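Local atomic coordinates of protein MJ1225 (Methanocaldococcus jannaschii, PDB entry 3KH5), a protein that binds AMP and ADP through its CBS domains and is probably an archaeal counterpart of the nucleotide-sensing gamma subunit of AMP-activated protein kinase. Residues V3-N11 with E99-I107; M30-V40 with G50-V58. All coordinates share one frame; numbering follows the deposited sequence.

Interaction 1: V3-N11 with E99-I107; sequences VRVMKIAQN and ENADIDEAI. With ADP (adenosine-5'-diphosphate), chain B.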
loop_
_atom_site.group_PDB
_atom_site.type_symbol
_atom_site.label_atom_id
_atom_site.label_comp_id
_atom_site.label_asym_id
_atom_site.label_seq_id
_atom_site.Cartn_x
_atom_site.Cartn_y
_atom_site.Cartn_z
ATOM N N VAL A 3 -25.577 6.273 -7.351
ATOM C CA VAL A 3 -24.441 6.063 -8.300
ATOM C C VAL A 3 -23.676 4.798 -7.893
ATOM O O VAL A 3 -22.786 4.862 -7.040
ATOM C CB VAL A 3 -23.477 7.286 -8.320
ATOM C CG1 VAL A 3 -22.474 7.166 -9.462
ATOM C CG2 VAL A 3 -24.255 8.594 -8.431
ATOM N N ARG A 4 -24.013 3.662 -8.505
ATOM C CA ARG A 4 -23.463 2.374 -8.061
ATOM C C ARG A 4 -21.966 2.247 -8.310
ATOM O O ARG A 4 -21.481 2.562 -9.401
ATOM C CB ARG A 4 -24.220 1.189 -8.671
ATOM C CG ARG A 4 -25.706 1.229 -8.390
ATOM C CD ARG A 4 -26.198 -0.032 -7.713
ATOM N NE ARG A 4 -26.895 0.321 -6.478
ATOM C CZ ARG A 4 -28.171 0.694 -6.398
ATOM N NH1 ARG A 4 -28.934 0.754 -7.486
ATOM N NH2 ARG A 4 -28.691 1.001 -5.216
ATOM N N VAL A 5 -21.243 1.793 -7.282
ATOM C CA VAL A 5 -19.793 1.583 -7.380
ATOM C C VAL A 5 -19.450 0.627 -8.509
ATOM O O VAL A 5 -18.413 0.780 -9.161
ATOM C CB VAL A 5 -19.134 1.067 -6.059
ATOM C CG1 VAL A 5 -19.101 2.151 -5.012
ATOM C CG2 VAL A 5 -19.812 -0.202 -5.531
ATOM N N MET A 6 -20.325 -0.354 -8.735
ATOM C CA MET A 6 -20.161 -1.302 -9.834
ATOM C C MET A 6 -20.025 -0.608 -11.189
ATOM O O MET A 6 -19.397 -1.151 -12.102
ATOM C CB MET A 6 -21.307 -2.320 -9.864
ATOM C CG MET A 6 -21.118 -3.505 -8.920
ATOM S SD MET A 6 -19.530 -4.352 -9.104
ATOM C CE MET A 6 -19.743 -5.161 -10.735
ATOM N N LYS A 7 -20.603 0.589 -11.314
ATOM C CA LYS A 7 -20.489 1.387 -12.541
ATOM C C LYS A 7 -19.062 1.866 -12.826
ATOM O O LYS A 7 -18.685 2.045 -13.987
ATOM C CB LYS A 7 -21.455 2.580 -12.530
ATOM C CG LYS A 7 -22.831 2.283 -13.116
ATOM C CD LYS A 7 -23.864 1.974 -12.045
ATOM C CE LYS A 7 -25.107 1.329 -12.657
ATOM N NZ LYS A 7 -26.298 1.443 -11.733
ATOM N N ILE A 8 -18.282 2.077 -11.767
ATOM C CA ILE A 8 -16.870 2.444 -11.893
ATOM C C ILE A 8 -15.999 1.207 -11.863
ATOM O O ILE A 8 -14.940 1.160 -12.506
ATOM C CB ILE A 8 -16.404 3.317 -10.721
ATOM C CG1 ILE A 8 -17.211 4.616 -10.652
ATOM C CG2 ILE A 8 -14.896 3.600 -10.804
ATOM C CD1 ILE A 8 -17.264 5.182 -9.245
ATOM N N ALA A 9 -16.457 0.212 -11.101
ATOM C CA ALA A 9 -15.645 -0.954 -10.779
ATOM C C ALA A 9 -14.914 -1.484 -11.997
ATOM O O ALA A 9 -15.522 -1.807 -13.023
ATOM C CB ALA A 9 -16.493 -2.043 -10.137
ATOM N N GLN A 10 -13.593 -1.549 -11.860
ATOM C CA GLN A 10 -12.704 -2.006 -12.909
ATOM C C GLN A 10 -13.166 -3.344 -13.439
ATOM O O GLN A 10 -13.188 -4.357 -12.728
ATOM C CB GLN A 10 -11.296 -2.103 -12.352
ATOM C CG GLN A 10 -11.311 -2.059 -10.842
ATOM C CD GLN A 10 -10.130 -2.739 -10.216
ATOM O OE1 GLN A 10 -9.641 -2.319 -9.134
ATOM N NE2 GLN A 10 -9.660 -3.810 -10.864
ATOM N N ASN A 11 -13.525 -3.318 -14.717
ATOM C CA ASN A 11 -14.224 -4.400 -15.385
ATOM C C ASN A 11 -13.330 -5.604 -15.603
ATOM O O ASN A 11 -13.775 -6.636 -16.129
ATOM C CB ASN A 11 -14.681 -3.900 -16.746
ATOM C CG ASN A 11 -13.514 -3.619 -17.667
ATOM O OD1 ASN A 11 -13.104 -2.471 -17.835
ATOM N ND2 ASN A 11 -12.955 -4.674 -18.256
ATOM N N GLU A 99 -22.657 -5.585 -3.847
ATOM C CA GLU A 99 -22.688 -5.234 -5.282
ATOM C C GLU A 99 -23.658 -4.095 -5.638
ATOM O O GLU A 99 -23.583 -3.522 -6.734
ATOM C CB GLU A 99 -22.856 -6.461 -6.213
ATOM C CG GLU A 99 -23.989 -7.439 -5.875
ATOM C CD GLU A 99 -24.105 -8.594 -6.879
ATOM O OE1 GLU A 99 -23.482 -8.528 -7.966
ATOM O OE2 GLU A 99 -24.833 -9.566 -6.582
ATOM N N ASN A 100 -24.546 -3.758 -4.701
ATOM C CA ASN A 100 -25.461 -2.628 -4.866
ATOM C C ASN A 100 -25.073 -1.368 -4.084
ATOM O O ASN A 100 -25.889 -0.457 -3.925
ATOM C CB ASN A 100 -26.913 -3.031 -4.551
ATOM C CG ASN A 100 -27.126 -3.407 -3.088
ATOM O OD1 ASN A 100 -26.584 -4.400 -2.598
ATOM N ND2 ASN A 100 -27.934 -2.615 -2.389
ATOM N N ALA A 101 -23.831 -1.319 -3.604
ATOM C CA ALA A 101 -23.310 -0.144 -2.905
ATOM C C ALA A 101 -23.113 1.017 -3.873
ATOM O O ALA A 101 -22.741 0.804 -5.032
ATOM C CB ALA A 101 -21.994 -0.483 -2.225
ATOM N N ASP A 102 -23.360 2.237 -3.400
ATOM C CA ASP A 102 -23.101 3.427 -4.205
ATOM C C ASP A 102 -21.765 4.054 -3.824
ATOM O O ASP A 102 -21.158 3.684 -2.815
ATOM C CB ASP A 102 -24.232 4.458 -4.075
ATOM C CG ASP A 102 -24.075 5.350 -2.858
ATOM O OD1 ASP A 102 -23.684 4.833 -1.787
ATOM O OD2 ASP A 102 -24.355 6.564 -2.972
ATOM N N ILE A 103 -21.328 5.001 -4.649
ATOM C CA ILE A 103 -20.067 5.729 -4.463
ATOM C C ILE A 103 -19.885 6.421 -3.099
ATOM O O ILE A 103 -18.774 6.446 -2.554
ATOM C CB ILE A 103 -19.928 6.778 -5.597
ATOM C CG1 ILE A 103 -18.460 6.996 -5.976
ATOM C CG2 ILE A 103 -20.666 8.092 -5.247
ATOM C CD1 ILE A 103 -18.267 7.873 -7.264
ATOM N N ASP A 104 -20.977 6.988 -2.578
ATOM C CA ASP A 104 -21.003 7.652 -1.273
ATOM C C ASP A 104 -20.540 6.690 -0.203
ATOM O O ASP A 104 -19.697 7.029 0.631
ATOM C CB ASP A 104 -22.421 8.114 -0.921
ATOM C CG ASP A 104 -22.742 9.501 -1.439
ATOM O OD1 ASP A 104 -22.154 9.926 -2.458
ATOM O OD2 ASP A 104 -23.600 10.170 -0.824
ATOM N N GLU A 105 -21.103 5.487 -0.234
ATOM C CA GLU A 105 -20.725 4.464 0.715
ATOM C C GLU A 105 -19.235 4.129 0.599
ATOM O O GLU A 105 -18.542 4.062 1.614
ATOM C CB GLU A 105 -21.577 3.214 0.532
ATOM C CG GLU A 105 -21.531 2.289 1.732
ATOM C CD GLU A 105 -22.110 0.925 1.442
ATOM O OE1 GLU A 105 -22.655 0.724 0.338
ATOM O OE2 GLU A 105 -22.024 0.044 2.322
ATOM N N ALA A 106 -18.750 3.928 -0.627
ATOM C CA ALA A 106 -17.338 3.607 -0.858
ATOM C C ALA A 106 -16.433 4.679 -0.265
ATOM O O ALA A 106 -15.465 4.369 0.433
ATOM C CB ALA A 106 -17.059 3.435 -2.344
ATOM N N ILE A 107 -16.774 5.937 -0.534
ATOM C CA ILE A 107 -16.026 7.078 -0.018
ATOM C C ILE A 107 -16.010 7.114 1.512
ATOM O O ILE A 107 -14.945 7.278 2.114
ATOM C CB ILE A 107 -16.526 8.413 -0.628
ATOM C CG1 ILE A 107 -16.096 8.504 -2.100
ATOM C CG2 ILE A 107 -15.978 9.610 0.147
ATOM C CD1 ILE A 107 -16.822 9.567 -2.914
HETATM P PB ADP B . -3.288 -1.131 -4.428
HETATM O O1B ADP B . -2.714 -2.025 -5.460
HETATM O O2B ADP B . -2.192 -0.065 -3.883
HETATM O O3B ADP B . -3.758 -1.913 -3.113
HETATM P PA ADP B . -4.268 1.058 -5.814
HETATM O O1A ADP B . -2.908 1.222 -6.421
HETATM O O2A ADP B . -5.581 1.694 -6.569
HETATM O O3A ADP B . -4.564 -0.294 -4.940
HETATM O "O5'" ADP B . -4.543 -0.076 -6.982
HETATM C "C5'" ADP B . -3.843 -0.179 -8.263
HETATM C "C4'" ADP B . -4.818 -0.221 -9.480
HETATM O "O4'" ADP B . -5.072 -1.566 -9.999
HETATM C "C3'" ADP B . -6.166 0.360 -9.044
HETATM O "O3'" ADP B . -6.631 1.321 -10.014
HETATM C "C2'" ADP B . -7.120 -0.826 -8.944
HETATM O "O2'" ADP B . -8.288 -0.497 -9.699
HETATM C "C1'" ADP B . -6.402 -2.024 -9.592
HETATM N N9 ADP B . -6.217 -3.263 -8.732
HETATM C C8 ADP B . -5.751 -3.303 -7.480
HETATM N N7 ADP B . -5.714 -4.568 -7.052
HETATM C C5 ADP B . -6.153 -5.347 -8.037
HETATM C C6 ADP B . -6.337 -6.724 -8.178
HETATM N N6 ADP B . -6.049 -7.555 -7.179
HETATM N N1 ADP B . -6.814 -7.202 -9.344
HETATM C C2 ADP B . -7.111 -6.383 -10.347
HETATM N N3 ADP B . -6.944 -5.069 -10.241
HETATM C C4 ADP B . -6.474 -4.520 -9.104
HETATM O O HOH W 1 -22.647 -1.172 -6.948
#

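Interaction 2: M30-V40 with G50-V58; sequences MNENKYRRLPV and GIITSMDIV. With ADP (adenosine-5'-diphosphate), chain B; ADP (adenosine-5'-diphosphate), chain D.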
loop_
_atom_site.group_PDB
_atom_site.type_symbol
_atom_site.label_atom_id
_atom_site.label_comp_id
_atom_site.label_asym_id
_atom_site.label_seq_id
_atom_site.Cartn_x
_atom_site.Cartn_y
_atom_site.Cartn_z
ATOM N N MET A 30 2.003 -10.841 -6.555
ATOM C CA MET A 30 2.075 -9.389 -6.337
ATOM C C MET A 30 3.028 -8.708 -7.298
ATOM O O MET A 30 2.648 -7.771 -8.006
ATOM C CB MET A 30 2.545 -9.070 -4.918
ATOM C CG MET A 30 1.488 -9.214 -3.857
ATOM S SD MET A 30 2.088 -8.577 -2.286
ATOM C CE MET A 30 1.506 -6.889 -2.382
ATOM N N ASN A 31 4.273 -9.178 -7.296
ATOM C CA ASN A 31 5.329 -8.589 -8.105
ATOM C C ASN A 31 5.059 -8.691 -9.590
ATOM O O ASN A 31 5.359 -7.763 -10.341
ATOM C CB ASN A 31 6.686 -9.223 -7.782
ATOM C CG ASN A 31 7.417 -8.490 -6.683
ATOM O OD1 ASN A 31 6.801 -7.818 -5.859
ATOM N ND2 ASN A 31 8.741 -8.609 -6.668
ATOM N N GLU A 32 4.492 -9.820 -10.008
ATOM C CA GLU A 32 4.251 -10.079 -11.424
ATOM C C GLU A 32 3.137 -9.209 -11.976
ATOM O O GLU A 32 3.345 -8.449 -12.924
ATOM C CB GLU A 32 3.930 -11.555 -11.667
ATOM C CG GLU A 32 5.161 -12.442 -11.788
ATOM C CD GLU A 32 4.840 -13.927 -11.719
ATOM O OE1 GLU A 32 3.704 -14.322 -12.064
ATOM O OE2 GLU A 32 5.733 -14.704 -11.321
ATOM N N ASN A 33 1.960 -9.319 -11.366
ATOM C CA ASN A 33 0.768 -8.617 -11.825
ATOM C C ASN A 33 0.763 -7.121 -11.520
ATOM O O ASN A 33 -0.129 -6.400 -11.978
ATOM C CB ASN A 33 -0.477 -9.270 -11.225
ATOM C CG ASN A 33 -0.651 -10.703 -11.671
ATOM O OD1 ASN A 33 -1.036 -10.970 -12.809
ATOM N ND2 ASN A 33 -0.371 -11.639 -10.773
ATOM N N LYS A 34 1.750 -6.667 -10.746
ATOM C CA LYS A 34 1.873 -5.265 -10.311
ATOM C C LYS A 34 0.770 -4.841 -9.334
ATOM O O LYS A 34 0.718 -3.683 -8.906
ATOM C CB LYS A 34 1.931 -4.308 -11.510
ATOM C CG LYS A 34 3.017 -3.234 -11.376
ATOM C CD LYS A 34 2.600 -1.956 -12.112
ATOM C CE LYS A 34 3.709 -0.909 -12.073
ATOM N NZ LYS A 34 4.053 -0.470 -10.685
ATOM N N TYR A 35 -0.101 -5.788 -8.985
ATOM C CA TYR A 35 -1.142 -5.555 -7.986
ATOM C C TYR A 35 -0.645 -5.842 -6.590
ATOM O O TYR A 35 -0.268 -6.970 -6.256
ATOM C CB TYR A 35 -2.407 -6.356 -8.294
ATOM C CG TYR A 35 -2.985 -5.969 -9.626
ATOM C CD1 TYR A 35 -3.194 -4.625 -9.946
ATOM C CD2 TYR A 35 -3.292 -6.931 -10.583
ATOM C CE1 TYR A 35 -3.708 -4.251 -11.179
ATOM C CE2 TYR A 35 -3.811 -6.566 -11.824
ATOM C CZ TYR A 35 -4.016 -5.225 -12.113
ATOM O OH TYR A 35 -4.529 -4.857 -13.335
ATOM N N ARG A 36 -0.653 -4.791 -5.781
ATOM C CA ARG A 36 -0.156 -4.874 -4.423
ATOM C C ARG A 36 -1.274 -5.090 -3.382
ATOM O O ARG A 36 -1.057 -4.900 -2.182
ATOM C CB ARG A 36 0.715 -3.646 -4.110
ATOM C CG ARG A 36 2.217 -3.827 -4.437
ATOM C CD ARG A 36 2.503 -4.310 -5.872
ATOM N NE ARG A 36 3.839 -4.900 -6.004
ATOM C CZ ARG A 36 4.796 -4.459 -6.821
ATOM N NH1 ARG A 36 4.583 -3.417 -7.616
ATOM N NH2 ARG A 36 5.972 -5.074 -6.849
ATOM N N ARG A 37 -2.455 -5.502 -3.847
ATOM C CA ARG A 37 -3.591 -5.817 -2.968
ATOM C C ARG A 37 -4.323 -7.047 -3.497
ATOM O O ARG A 37 -4.983 -6.985 -4.537
ATOM C CB ARG A 37 -4.551 -4.622 -2.880
ATOM C CG ARG A 37 -5.807 -4.846 -2.022
ATOM C CD ARG A 37 -6.842 -3.719 -2.202
ATOM N NE ARG A 37 -6.228 -2.396 -2.113
ATOM C CZ ARG A 37 -6.093 -1.690 -0.993
ATOM N NH1 ARG A 37 -6.550 -2.158 0.164
ATOM N NH2 ARG A 37 -5.499 -0.501 -1.036
ATOM N N LEU A 38 -4.200 -8.165 -2.781
ATOM C CA LEU A 38 -4.762 -9.435 -3.248
ATOM C C LEU A 38 -5.836 -10.032 -2.334
ATOM O O LEU A 38 -5.514 -10.491 -1.224
ATOM C CB LEU A 38 -3.652 -10.475 -3.465
ATOM C CG LEU A 38 -2.458 -10.179 -4.381
ATOM C CD1 LEU A 38 -1.478 -11.343 -4.355
ATOM C CD2 LEU A 38 -2.897 -9.885 -5.807
ATOM N N PRO A 39 -7.110 -10.044 -2.795
ATOM C CA PRO A 39 -8.154 -10.802 -2.105
ATOM C C PRO A 39 -7.798 -12.277 -2.033
ATOM O O PRO A 39 -7.247 -12.840 -2.986
ATOM C CB PRO A 39 -9.386 -10.608 -2.998
ATOM C CG PRO A 39 -9.145 -9.328 -3.692
ATOM C CD PRO A 39 -7.662 -9.286 -3.937
ATOM N N VAL A 40 -8.090 -12.875 -0.886
ATOM C CA VAL A 40 -7.922 -14.298 -0.695
ATOM C C VAL A 40 -9.324 -14.905 -0.756
ATOM O O VAL A 40 -10.232 -14.490 -0.026
ATOM C CB VAL A 40 -7.177 -14.620 0.623
ATOM C CG1 VAL A 40 -6.895 -16.110 0.728
ATOM C CG2 VAL A 40 -5.862 -13.840 0.700
ATOM N N GLY A 50 -10.255 -13.493 2.987
ATOM C CA GLY A 50 -9.098 -12.737 3.464
ATOM C C GLY A 50 -8.600 -11.741 2.440
ATOM O O GLY A 50 -9.159 -11.636 1.346
ATOM N N ILE A 51 -7.557 -11.001 2.805
ATOM C CA ILE A 51 -6.888 -10.065 1.903
ATOM C C ILE A 51 -5.429 -9.928 2.346
ATOM O O ILE A 51 -5.129 -9.988 3.541
ATOM C CB ILE A 51 -7.620 -8.690 1.850
ATOM C CG1 ILE A 51 -7.080 -7.812 0.710
ATOM C CG2 ILE A 51 -7.576 -7.974 3.210
ATOM C CD1 ILE A 51 -8.046 -6.722 0.253
ATOM N N ILE A 52 -4.523 -9.776 1.385
ATOM C CA ILE A 52 -3.097 -9.660 1.678
ATOM C C ILE A 52 -2.505 -8.563 0.803
ATOM O O ILE A 52 -2.715 -8.551 -0.415
ATOM C CB ILE A 52 -2.359 -11.023 1.486
ATOM C CG1 ILE A 52 -0.904 -10.945 1.959
ATOM C CG2 ILE A 52 -2.451 -11.532 0.037
ATOM C CD1 ILE A 52 -0.714 -11.420 3.398
ATOM N N THR A 53 -1.809 -7.620 1.430
ATOM C CA THR A 53 -1.195 -6.508 0.712
ATOM C C THR A 53 0.292 -6.484 1.030
ATOM O O THR A 53 0.771 -7.280 1.843
ATOM C CB THR A 53 -1.795 -5.146 1.123
ATOM O OG1 THR A 53 -1.338 -4.802 2.438
ATOM C CG2 THR A 53 -3.331 -5.171 1.096
ATOM N N SER A 54 1.016 -5.555 0.411
ATOM C CA SER A 54 2.452 -5.416 0.645
ATOM C C SER A 54 2.770 -5.033 2.086
ATOM O O SER A 54 3.853 -5.334 2.584
ATOM C CB SER A 54 3.072 -4.406 -0.324
ATOM O OG SER A 54 2.417 -3.155 -0.256
ATOM N N MET A 55 1.826 -4.364 2.744
ATOM C CA MET A 55 1.980 -3.991 4.147
ATOM C C MET A 55 2.002 -5.200 5.065
ATOM O O MET A 55 2.747 -5.222 6.042
ATOM C CB MET A 55 0.881 -3.024 4.575
ATOM C CG MET A 55 1.268 -1.589 4.337
ATOM S SD MET A 55 2.462 -1.065 5.574
ATOM C CE MET A 55 3.769 -0.543 4.450
ATOM N N ASP A 56 1.198 -6.208 4.751
ATOM C CA ASP A 56 1.236 -7.464 5.493
ATOM C C ASP A 56 2.584 -8.156 5.337
ATOM O O ASP A 56 3.072 -8.803 6.267
ATOM C CB ASP A 56 0.137 -8.397 5.004
ATOM C CG ASP A 56 -1.243 -7.864 5.289
ATOM O OD1 ASP A 56 -1.526 -7.563 6.468
ATOM O OD2 ASP A 56 -2.049 -7.762 4.339
ATOM N N ILE A 57 3.166 -8.030 4.146
ATOM C CA ILE A 57 4.480 -8.600 3.859
ATOM C C ILE A 57 5.555 -7.840 4.633
ATOM O O ILE A 57 6.477 -8.449 5.174
ATOM C CB ILE A 57 4.823 -8.583 2.341
ATOM C CG1 ILE A 57 3.798 -9.385 1.519
ATOM C CG2 ILE A 57 6.271 -9.079 2.090
ATOM C CD1 ILE A 57 3.742 -10.888 1.816
ATOM N N VAL A 58 5.431 -6.514 4.683
ATOM C CA VAL A 58 6.342 -5.665 5.471
ATOM C C VAL A 58 6.276 -5.990 6.976
ATOM O O VAL A 58 7.296 -5.973 7.672
ATOM C CB VAL A 58 6.099 -4.155 5.194
ATOM C CG1 VAL A 58 6.875 -3.267 6.167
ATOM C CG2 VAL A 58 6.490 -3.817 3.764
HETATM P PB ADP B . -3.288 -1.131 -4.428
HETATM O O1B ADP B . -2.714 -2.025 -5.460
HETATM O O2B ADP B . -2.192 -0.065 -3.883
HETATM O O3B ADP B . -3.758 -1.913 -3.113
HETATM P PA ADP B . -4.268 1.058 -5.814
HETATM O O1A ADP B . -2.908 1.222 -6.421
HETATM O O2A ADP B . -5.581 1.694 -6.569
HETATM O O3A ADP B . -4.564 -0.294 -4.940
HETATM O "O5'" ADP B . -4.543 -0.076 -6.982
HETATM C "C5'" ADP B . -3.843 -0.179 -8.263
HETATM C "C4'" ADP B . -4.818 -0.221 -9.480
HETATM O "O4'" ADP B . -5.072 -1.566 -9.999
HETATM C "C3'" ADP B . -6.166 0.360 -9.044
HETATM O "O3'" ADP B . -6.631 1.321 -10.014
HETATM C "C2'" ADP B . -7.120 -0.826 -8.944
HETATM O "O2'" ADP B . -8.288 -0.497 -9.699
HETATM C "C1'" ADP B . -6.402 -2.024 -9.592
HETATM N N9 ADP B . -6.217 -3.263 -8.732
HETATM C C8 ADP B . -5.751 -3.303 -7.480
HETATM N N7 ADP B . -5.714 -4.568 -7.052
HETATM C C5 ADP B . -6.153 -5.347 -8.037
HETATM C C6 ADP B . -6.337 -6.724 -8.178
HETATM N N6 ADP B . -6.049 -7.555 -7.179
HETATM N N1 ADP B . -6.814 -7.202 -9.344
HETATM C C2 ADP B . -7.111 -6.383 -10.347
HETATM N N3 ADP B . -6.944 -5.069 -10.241
HETATM C C4 ADP B . -6.474 -4.520 -9.104
HETATM P PB ADP D . -4.609 0.360 2.419
HETATM O O1B ADP D . -4.561 1.560 3.301
HETATM O O2B ADP D . -3.844 0.627 1.006
HETATM O O3B ADP D . -6.106 -0.110 2.021
HETATM P PA ADP D . -2.415 -1.036 2.928
HETATM O O1A ADP D . -1.456 -0.483 3.910
HETATM O O2A ADP D . -1.890 -2.303 2.047
HETATM O O3A ADP D . -3.989 -0.938 3.080
HETATM O "O5'" ADP D . -2.683 -2.230 4.035
HETATM C "C5'" ADP D . -2.730 -2.035 5.483
HETATM C "C4'" ADP D . -3.440 -3.217 6.214
HETATM O "O4'" ADP D . -4.873 -3.117 5.933
HETATM C "C3'" ADP D . -2.996 -4.630 5.778
HETATM O "O3'" ADP D . -2.929 -5.472 6.937
HETATM C "C2'" ADP D . -4.118 -5.074 4.835
HETATM O "O2'" ADP D . -4.279 -6.502 4.814
HETATM C "C1'" ADP D . -5.335 -4.410 5.471
HETATM N N9 ADP D . -6.423 -4.207 4.470
HETATM C C8 ADP D . -6.357 -3.651 3.254
HETATM N N7 ADP D . -7.574 -3.668 2.694
HETATM C C5 ADP D . -8.408 -4.235 3.559
HETATM C C6 ADP D . -9.766 -4.529 3.554
HETATM N N6 ADP D . -10.526 -4.230 2.504
HETATM N N1 ADP D . -10.300 -5.125 4.635
HETATM C C2 ADP D . -9.562 -5.433 5.695
HETATM N N3 ADP D . -8.266 -5.166 5.730
HETATM C C4 ADP D . -7.674 -4.573 4.682
#

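Interaction 1: V3-N11 with E99-I107
Val-5 sits astride the turn that leads into helix 103-112. Its N-H gives a nearly straight bond to Ala-101 O (N to O 2.9 Å, 165° at the hydrogen), and its two methyls part over what follows. CG1, turned anti to the carbonyl carbon (chi1 -71°), rests on Ala-106 CB at 3.6 Å and against the carbonyl of Asp-102, while CG2 leans on Ala-101. An alanine here would remove both branches and is likely to leave a gap beside Ala-106 and Ala-101, although the backbone bond could remain. On one side of Val-5, Ile-103 N donates to Val-3 O (2.8 Å), so that the N-terminal segment takes up an N-H from the first turn of the helix. In the conformer given, Asp-102 is the N-cap: its OD1 receives Glu-105 N from above the carboxylate plane. Arg-4 bends at chi2 and chi3 and brings NE to Asn-100 O, 2.9 Å away; the donor stands above the carbonyl plane, and NH2 adds a weak second bond to this oxygen. A water accepts from Met-6 N and donates to both Glu-99 O and Ala-101 O, bridging the turns. Farther along, Ile-8 and Ile-103 cross at about a right angle, their CD1 methyls packed tightly at 3.5 Å, with Ala-139 and Leu-140 of helix 133-140 beside them. The polar grip therefore falls almost wholly on backbone carbonyls and N-H groups, with Arg-4 the side chain that joins in, while Val-5, Ile-8 and Ile-103 add aliphatic packing that seats the N-terminal segment on the second CBS repeat.

Interaction 2: M30-V40 with G50-V58
Strands 37-41 and 48-53 form the antiparallel beta hairpin of the first CBS motif, flanked by helices 23-33 and 54-63. Backbone bonds hold it: Leu-38 and Ile-52 exchange a reciprocal pair (Leu-38 N to Ile-52 O 2.8 Å), and Val-40 N donates to Gly-50 O from above the carbonyl plane. Apolar packing lies on the Leu-38 and Val-40 face, where Ile-52 CG2 meets Leu-38 CB at 3.9 Å and also touches Val-40 CG2. Nearer the helices, Met-30 CE lies against Ser-54 CB, and its SD reaches Ile-57 CG1. Two ADP molecules flank the hairpin. Adenine C4 of one lies over a face of the Tyr-35 ring, and its N6 donates to Arg-37 O (2.9 Å). Arg-37, Ile-51 and Thr-53 point to the other sheet face and meet the second ADP. Arg-37 runs out with CG anti to its backbone N (chi1 178°), passes Ile-51 CD1, and its NH1 and NH2 hold the beta-phosphate. Thr-53 and Asp-56 make a capping box: Thr-53 N donates to the anti lone pair of Asp-56 OD2, while Met-55 N bonds weakly to Thr-53 OG1. The same residues grip that second ADP, Thr-53 OG1 donating to O2A, and Asp-56 OD1 and OD2 accepting from ribose O3' and O2', each at 2.6 Å.

How the interactions relate
From the N terminus, residues 3-11 come first and wait almost ninety residues for their partner: interaction 1 closes when the chain reaches 99-107, at the start of helix 103-112. Within that long loop lies interaction 2, a short closure in which 30-40 meets 50-58 through the hairpin of the first CBS repeat. The two do not cross, and their centres stand about 22 Å apart. The outer contact ties the N-terminal segment to the second CBS repeat near the edge of the chain; the inner one builds the buried hairpin itself. One ADP lies against both: it bonds to the backbone of Arg-37, and its ribose approaches Gln-10 at a doubtfully short distance.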